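Local coordinates for histidinol dehydrogenase (Elizabethkingia anophelis NUHP1, PDB 6AN0), which probably catalyses the last steps of histidine biosynthesis, the zinc- and NAD-dependent oxidation of L-histidinol through L-histidinaldehyde to L-histidine, at residues 12-17 with 311-316; 245-250 with 274-279. One frame throughout, in Å; residues are numbered along the deposited sequence.

Contact 1 of 2, residues 12-17 with 311-316; sequences YINPPL and GIVLDS
The edge of a six-stranded parallel sheet is formed here, where the N-terminal strand 10-13 adds itself to strand 310-313 as an outermost strand of the sheet within the chain. Three backbone hydrogen bonds zip the pair together in the staggered pattern of parallel strands. Tyr-12 sends its N to Gly-311 O (2.8 Å) and accepts Val-313 N on its own O (3.0 Å), so that it grips the residues before and after its partner Ile-312. Beyond the strand end, Asn-14 N reaches Val-313 O at 2.9 Å; it lies in the carbonyl plane on a lone pair, but the bond is bent, with 140° at the hydrogen.

On one face of the sheet Ile-312 is the common surface. Ile-312 CG1 approaches Tyr-12 CD2 obliquely, at 4.1 Å, while Ile-312 CG2, anti to the backbone N, meets the Pro-15 ring at CG (3.7 Å), the two side chains crossing at about a right angle. Leu-314 CD2 closes on CD of the same proline, and Leu-23 of helix 20-23 packs on both Tyr-12 and Pro-15. The other face carries Ile-13 and Val-313, which lie side by side and point the same way, with Leu-282 of helix 279-293 touching both. Ile-13 chi1 (-51°) sets CG1 beside the backbone N, and its second torsion then folds the terminal methyl back across the strand gap, bringing Ile-13 CD1 to 3.6 Å from Val-313 CG2.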
loop_
_atom_site.group_PDB
_atom_site.type_symbol
_atom_site.label_atom_id
_atom_site.label_comp_id
_atom_site.label_asym_id
_atom_site.label_seq_id
_atom_site.Cartn_x
_atom_site.Cartn_y
_atom_site.Cartn_z
ATOM N N TYR A 12 -20.278 -30.354 1.829
ATOM C CA TYR A 12 -20.928 -30.168 0.536
ATOM C C TYR A 12 -20.222 -31.055 -0.479
ATOM O O TYR A 12 -19.010 -30.924 -0.673
ATOM C CB TYR A 12 -20.871 -28.699 0.106
ATOM C CG TYR A 12 -21.352 -27.727 1.161
ATOM C CD1 TYR A 12 -22.676 -27.289 1.182
ATOM C CD2 TYR A 12 -20.492 -27.255 2.140
ATOM C CE1 TYR A 12 -23.119 -26.401 2.149
ATOM C CE2 TYR A 12 -20.924 -26.370 3.109
ATOM C CZ TYR A 12 -22.236 -25.944 3.109
ATOM O OH TYR A 12 -22.657 -25.063 4.077
ATOM N N ILE A 13 -20.966 -31.955 -1.123
ATOM C CA ILE A 13 -20.385 -32.963 -2.007
ATOM C C ILE A 13 -20.670 -32.564 -3.449
ATOM O O ILE A 13 -21.812 -32.671 -3.918
ATOM C CB ILE A 13 -20.933 -34.367 -1.717
ATOM C CG1 ILE A 13 -20.833 -34.693 -0.225
ATOM C CG2 ILE A 13 -20.179 -35.396 -2.540
ATOM C CD1 ILE A 13 -19.409 -34.637 0.331
ATOM N N ASN A 14 -19.627 -32.152 -4.164
ATOM C CA ASN A 14 -19.723 -31.725 -5.556
ATOM C C ASN A 14 -20.788 -30.640 -5.761
ATOM O O ASN A 14 -21.731 -30.826 -6.528
ATOM C CB ASN A 14 -19.995 -32.909 -6.476
ATOM C CG ASN A 14 -18.982 -34.029 -6.319
ATOM O OD1 ASN A 14 -19.346 -35.156 -5.977
ATOM N ND2 ASN A 14 -17.710 -33.734 -6.575
ATOM N N PRO A 15 -20.656 -29.490 -5.094
ATOM C CA PRO A 15 -21.620 -28.418 -5.319
ATOM C C PRO A 15 -21.469 -27.852 -6.723
ATOM O O PRO A 15 -20.354 -27.802 -7.268
ATOM C CB PRO A 15 -21.249 -27.377 -4.249
ATOM C CG PRO A 15 -19.801 -27.600 -4.002
ATOM C CD PRO A 15 -19.573 -29.078 -4.178
ATOM N N PRO A 16 -22.564 -27.429 -7.346
ATOM C CA PRO A 16 -22.461 -26.815 -8.673
ATOM C C PRO A 16 -21.752 -25.471 -8.604
ATOM O O PRO A 16 -21.620 -24.858 -7.542
ATOM C CB PRO A 16 -23.920 -26.649 -9.104
ATOM C CG PRO A 16 -24.674 -26.555 -7.815
ATOM C CD PRO A 16 -23.952 -27.465 -6.855
ATOM N N LEU A 17 -21.292 -25.012 -9.772
ATOM C CA LEU A 17 -20.627 -23.715 -9.849
ATOM C C LEU A 17 -21.550 -22.569 -9.454
ATOM O O LEU A 17 -21.062 -21.505 -9.056
ATOM C CB LEU A 17 -20.083 -23.483 -11.260
ATOM N N GLY A 311 -16.456 -28.182 4.676
ATOM C CA GLY A 311 -15.709 -29.183 3.925
ATOM C C GLY A 311 -16.400 -29.465 2.600
ATOM O O GLY A 311 -17.604 -29.734 2.560
ATOM N N ILE A 312 -15.627 -29.394 1.517
ATOM C CA ILE A 312 -16.180 -29.441 0.167
ATOM C C ILE A 312 -15.411 -30.464 -0.655
ATOM O O ILE A 312 -14.178 -30.410 -0.724
ATOM C CB ILE A 312 -16.121 -28.053 -0.503
ATOM C CG1 ILE A 312 -16.776 -27.005 0.407
ATOM C CG2 ILE A 312 -16.787 -28.095 -1.881
ATOM C CD1 ILE A 312 -16.576 -25.575 -0.038
ATOM N N VAL A 313 -16.134 -31.380 -1.294
ATOM C CA VAL A 313 -15.541 -32.329 -2.233
ATOM C C VAL A 313 -15.695 -31.785 -3.646
ATOM O O VAL A 313 -16.805 -31.451 -4.080
ATOM C CB VAL A 313 -16.173 -33.725 -2.108
ATOM C CG1 VAL A 313 -15.566 -34.651 -3.147
ATOM C CG2 VAL A 313 -15.947 -34.276 -0.719
ATOM N N LEU A 314 -14.580 -31.693 -4.361
ATOM C CA LEU A 314 -14.538 -31.258 -5.749
ATOM C C LEU A 314 -13.692 -32.253 -6.534
ATOM O O LEU A 314 -12.700 -32.770 -6.014
ATOM C CB LEU A 314 -13.956 -29.831 -5.856
ATOM C CG LEU A 314 -14.777 -28.727 -5.174
ATOM C CD1 LEU A 314 -13.995 -27.403 -5.057
ATOM C CD2 LEU A 314 -16.113 -28.520 -5.898
ATOM N N ASP A 315 -14.066 -32.513 -7.784
ATOM C CA ASP A 315 -13.589 -33.714 -8.461
ATOM C C ASP A 315 -12.237 -33.545 -9.156
ATOM O O ASP A 315 -11.853 -34.418 -9.936
ATOM C CB ASP A 315 -14.642 -34.223 -9.457
ATOM C CG ASP A 315 -14.980 -33.218 -10.542
ATOM O OD1 ASP A 315 -14.287 -32.188 -10.672
ATOM O OD2 ASP A 315 -15.959 -33.471 -11.278
ATOM N N SER A 316 -11.504 -32.464 -8.890
ATOM C CA SER A 316 -10.144 -32.344 -9.405
ATOM C C SER A 316 -9.393 -31.289 -8.607
ATOM O O SER A 316 -9.995 -30.399 -7.998
ATOM C CB SER A 316 -10.129 -31.993 -10.898
ATOM O OG SER A 316 -10.515 -30.648 -11.115
#

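Contact 2 of 2, residues 245-250 with 274-279; sequences VIADTT and LLTTDE
Strands 242-247 and 271-276 are joined through helix 253-264 as a beta-alpha-beta unit, and this contact is the parallel pairing of their C-terminal halves, with Val-245, Ile-246 and Ala-247 facing Leu-274, Leu-275 and Thr-276. The short strand segments run 4.8 Å apart at an angle of 20°. Leu-275 is held from both its backbone groups: its N donates almost straight to Val-245 O (2.8 Å, 174° at the hydrogen), and its O receives Ala-247 N. A longer bond from Thr-277 N to Ala-247 O (3.2 Å) continues the ladder past the strand end.

The Leu-275 side chain can be followed outward. Leu-275 CB lies 3.7 Å from Val-245 O; CG, anti to the carbonyl carbon, is still near that oxygen; Leu-275 CD1, prolonging the extended chain, runs beside Ile-246 and reaches Ile-246 CG1 at 4.2 Å. Phe-323 of helix 317-327 also packs on Leu-275. Across the sheet, Leu-274 CD1 bends toward Val-245 CB, and Val-256 of helix 253-264 touches both residues.

Beyond the strands polar side chains take over, but they bond mainly within their own segments and meet across the contact by packing. Thr-277 OG1 lies against Asp-248 CA (3.5 Å) and CB, and Thr-249 CG2 rests against Asp-278 OD2 at 3.5 Å. Asp-248 forms an Asx turn: its OD1 takes Thr-250 N from above the carboxylate plane and Thr-250 OG1 (2.6 Å) on its syn lone pair. Asp-278 OD1 caps Ile-281 N at the start of helix 279-293. Two donors on Asp-248 OD1, and the helix N-terminus at Asp-278, would tend to favour the ionised form of each aspartate.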
loop_
_atom_site.group_PDB
_atom_site.type_symbol
_atom_site.label_atom_id
_atom_site.label_comp_id
_atom_site.label_asym_id
_atom_site.label_seq_id
_atom_site.Cartn_x
_atom_site.Cartn_y
_atom_site.Cartn_z
ATOM N N VAL A 245 -7.425 -25.454 3.007
ATOM C CA VAL A 245 -6.573 -26.608 2.738
ATOM C C VAL A 245 -7.112 -27.328 1.513
ATOM O O VAL A 245 -8.323 -27.543 1.397
ATOM C CB VAL A 245 -6.525 -27.569 3.945
ATOM C CG1 VAL A 245 -5.601 -28.769 3.653
ATOM C CG2 VAL A 245 -6.113 -26.826 5.207
ATOM N N ILE A 246 -6.209 -27.727 0.617
ATOM C CA ILE A 246 -6.524 -28.602 -0.510
ATOM C C ILE A 246 -5.825 -29.938 -0.277
ATOM O O ILE A 246 -4.598 -29.983 -0.103
ATOM C CB ILE A 246 -6.089 -27.988 -1.848
ATOM C CG1 ILE A 246 -6.798 -26.642 -2.071
ATOM C CG2 ILE A 246 -6.370 -28.958 -2.994
ATOM C CD1 ILE A 246 -6.437 -25.973 -3.422
ATOM N N ALA A 247 -6.592 -31.029 -0.291
ATOM C CA ALA A 247 -6.071 -32.347 0.065
ATOM C C ALA A 247 -6.468 -33.390 -0.973
ATOM O O ALA A 247 -7.646 -33.498 -1.321
ATOM C CB ALA A 247 -6.589 -32.772 1.448
ATOM N N ASP A 248 -5.499 -34.175 -1.449
ATOM C CA ASP A 248 -5.809 -35.314 -2.301
ATOM C C ASP A 248 -5.512 -36.599 -1.527
ATOM O O ASP A 248 -5.321 -36.573 -0.305
ATOM C CB ASP A 248 -5.062 -35.212 -3.644
ATOM C CG ASP A 248 -3.550 -35.356 -3.511
ATOM O OD1 ASP A 248 -3.048 -35.664 -2.414
ATOM O OD2 ASP A 248 -2.853 -35.155 -4.533
ATOM N N THR A 249 -5.488 -37.735 -2.236
ATOM C CA THR A 249 -5.286 -39.017 -1.567
ATOM C C THR A 249 -3.908 -39.146 -0.917
ATOM O O THR A 249 -3.714 -40.058 -0.103
ATOM C CB THR A 249 -5.504 -40.172 -2.559
ATOM O OG1 THR A 249 -4.605 -40.020 -3.661
ATOM C CG2 THR A 249 -6.931 -40.164 -3.079
ATOM N N THR A 250 -2.956 -38.270 -1.236
ATOM C CA THR A 250 -1.642 -38.323 -0.601
ATOM C C THR A 250 -1.566 -37.497 0.673
ATOM O O THR A 250 -0.535 -37.531 1.352
ATOM C CB THR A 250 -0.539 -37.841 -1.555
ATOM O OG1 THR A 250 -0.633 -36.415 -1.730
ATOM C CG2 THR A 250 -0.648 -38.528 -2.904
ATOM N N LEU A 274 -11.953 -26.772 3.991
ATOM C CA LEU A 274 -11.263 -27.973 3.522
ATOM C C LEU A 274 -11.842 -28.387 2.171
ATOM O O LEU A 274 -13.039 -28.673 2.065
ATOM C CB LEU A 274 -11.395 -29.113 4.539
ATOM C CG LEU A 274 -10.903 -30.508 4.119
ATOM C CD1 LEU A 274 -9.416 -30.493 3.777
ATOM C CD2 LEU A 274 -11.186 -31.537 5.213
ATOM N N LEU A 275 -10.995 -28.403 1.143
ATOM C CA LEU A 275 -11.346 -28.896 -0.183
ATOM C C LEU A 275 -10.636 -30.224 -0.389
ATOM O O LEU A 275 -9.421 -30.305 -0.183
ATOM C CB LEU A 275 -10.920 -27.906 -1.278
ATOM C CG LEU A 275 -11.365 -26.445 -1.162
ATOM C CD1 LEU A 275 -10.865 -25.666 -2.374
ATOM C CD2 LEU A 275 -12.876 -26.350 -1.050
ATOM N N THR A 276 -11.380 -31.268 -0.756
ATOM C CA THR A 276 -10.765 -32.566 -1.017
ATOM C C THR A 276 -11.181 -33.063 -2.393
ATOM O O THR A 276 -12.238 -32.685 -2.909
ATOM C CB THR A 276 -11.137 -33.633 0.045
ATOM O OG1 THR A 276 -12.511 -34.005 -0.101
ATOM C CG2 THR A 276 -10.914 -33.120 1.452
ATOM N N THR A 277 -10.345 -33.918 -2.990
ATOM C CA THR A 277 -10.708 -34.525 -4.265
ATOM C C THR A 277 -11.481 -35.833 -4.124
ATOM O O THR A 277 -11.910 -36.377 -5.145
ATOM C CB THR A 277 -9.476 -34.776 -5.151
ATOM O OG1 THR A 277 -8.508 -35.570 -4.449
ATOM C CG2 THR A 277 -8.853 -33.456 -5.585
ATOM N N ASP A 278 -11.665 -36.370 -2.916
ATOM C CA ASP A 278 -12.653 -37.435 -2.780
ATOM C C ASP A 278 -13.210 -37.456 -1.363
ATOM O O ASP A 278 -12.636 -36.892 -0.427
ATOM C CB ASP A 278 -12.109 -38.818 -3.237
ATOM C CG ASP A 278 -11.214 -39.532 -2.210
ATOM O OD1 ASP A 278 -11.337 -39.343 -0.981
ATOM O OD2 ASP A 278 -10.382 -40.350 -2.666
ATOM N N GLU A 279 -14.352 -38.131 -1.233
ATOM C CA GLU A 279 -15.126 -38.099 -0.003
ATOM C C GLU A 279 -14.438 -38.855 1.125
ATOM O O GLU A 279 -14.624 -38.516 2.301
ATOM C CB GLU A 279 -16.512 -38.679 -0.281
ATOM C CG GLU A 279 -17.580 -38.313 0.720
ATOM C CD GLU A 279 -18.961 -38.650 0.199
ATOM O OE1 GLU A 279 -19.958 -38.359 0.893
ATOM O OE2 GLU A 279 -19.040 -39.203 -0.920
#

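Overall arrangement
Both contacts belong to one parallel sheet, in the strand order 10-13, 310-313, 271-276, 242-247, with their centres about 10 Å apart. Strands 310-313 and 271-276 are neighbours, so contact 1 and contact 2 are joined directly: Ile-312 N probably bonds to Leu-274 O (2.7 Å) and Ile-312 O to Thr-276 N. Helices 279-293 and 317-327 pack against both. Contact 2 is nested within the loop closed by contact 1: the chain starts on the edge strand 10-13 and comes back beside it some 300 residues later with strand 310-313. Contact 1 lies away from the annotated sites, whereas the side chain of Val-245 in contact 2 is about 12 Å from a bound zinc ion.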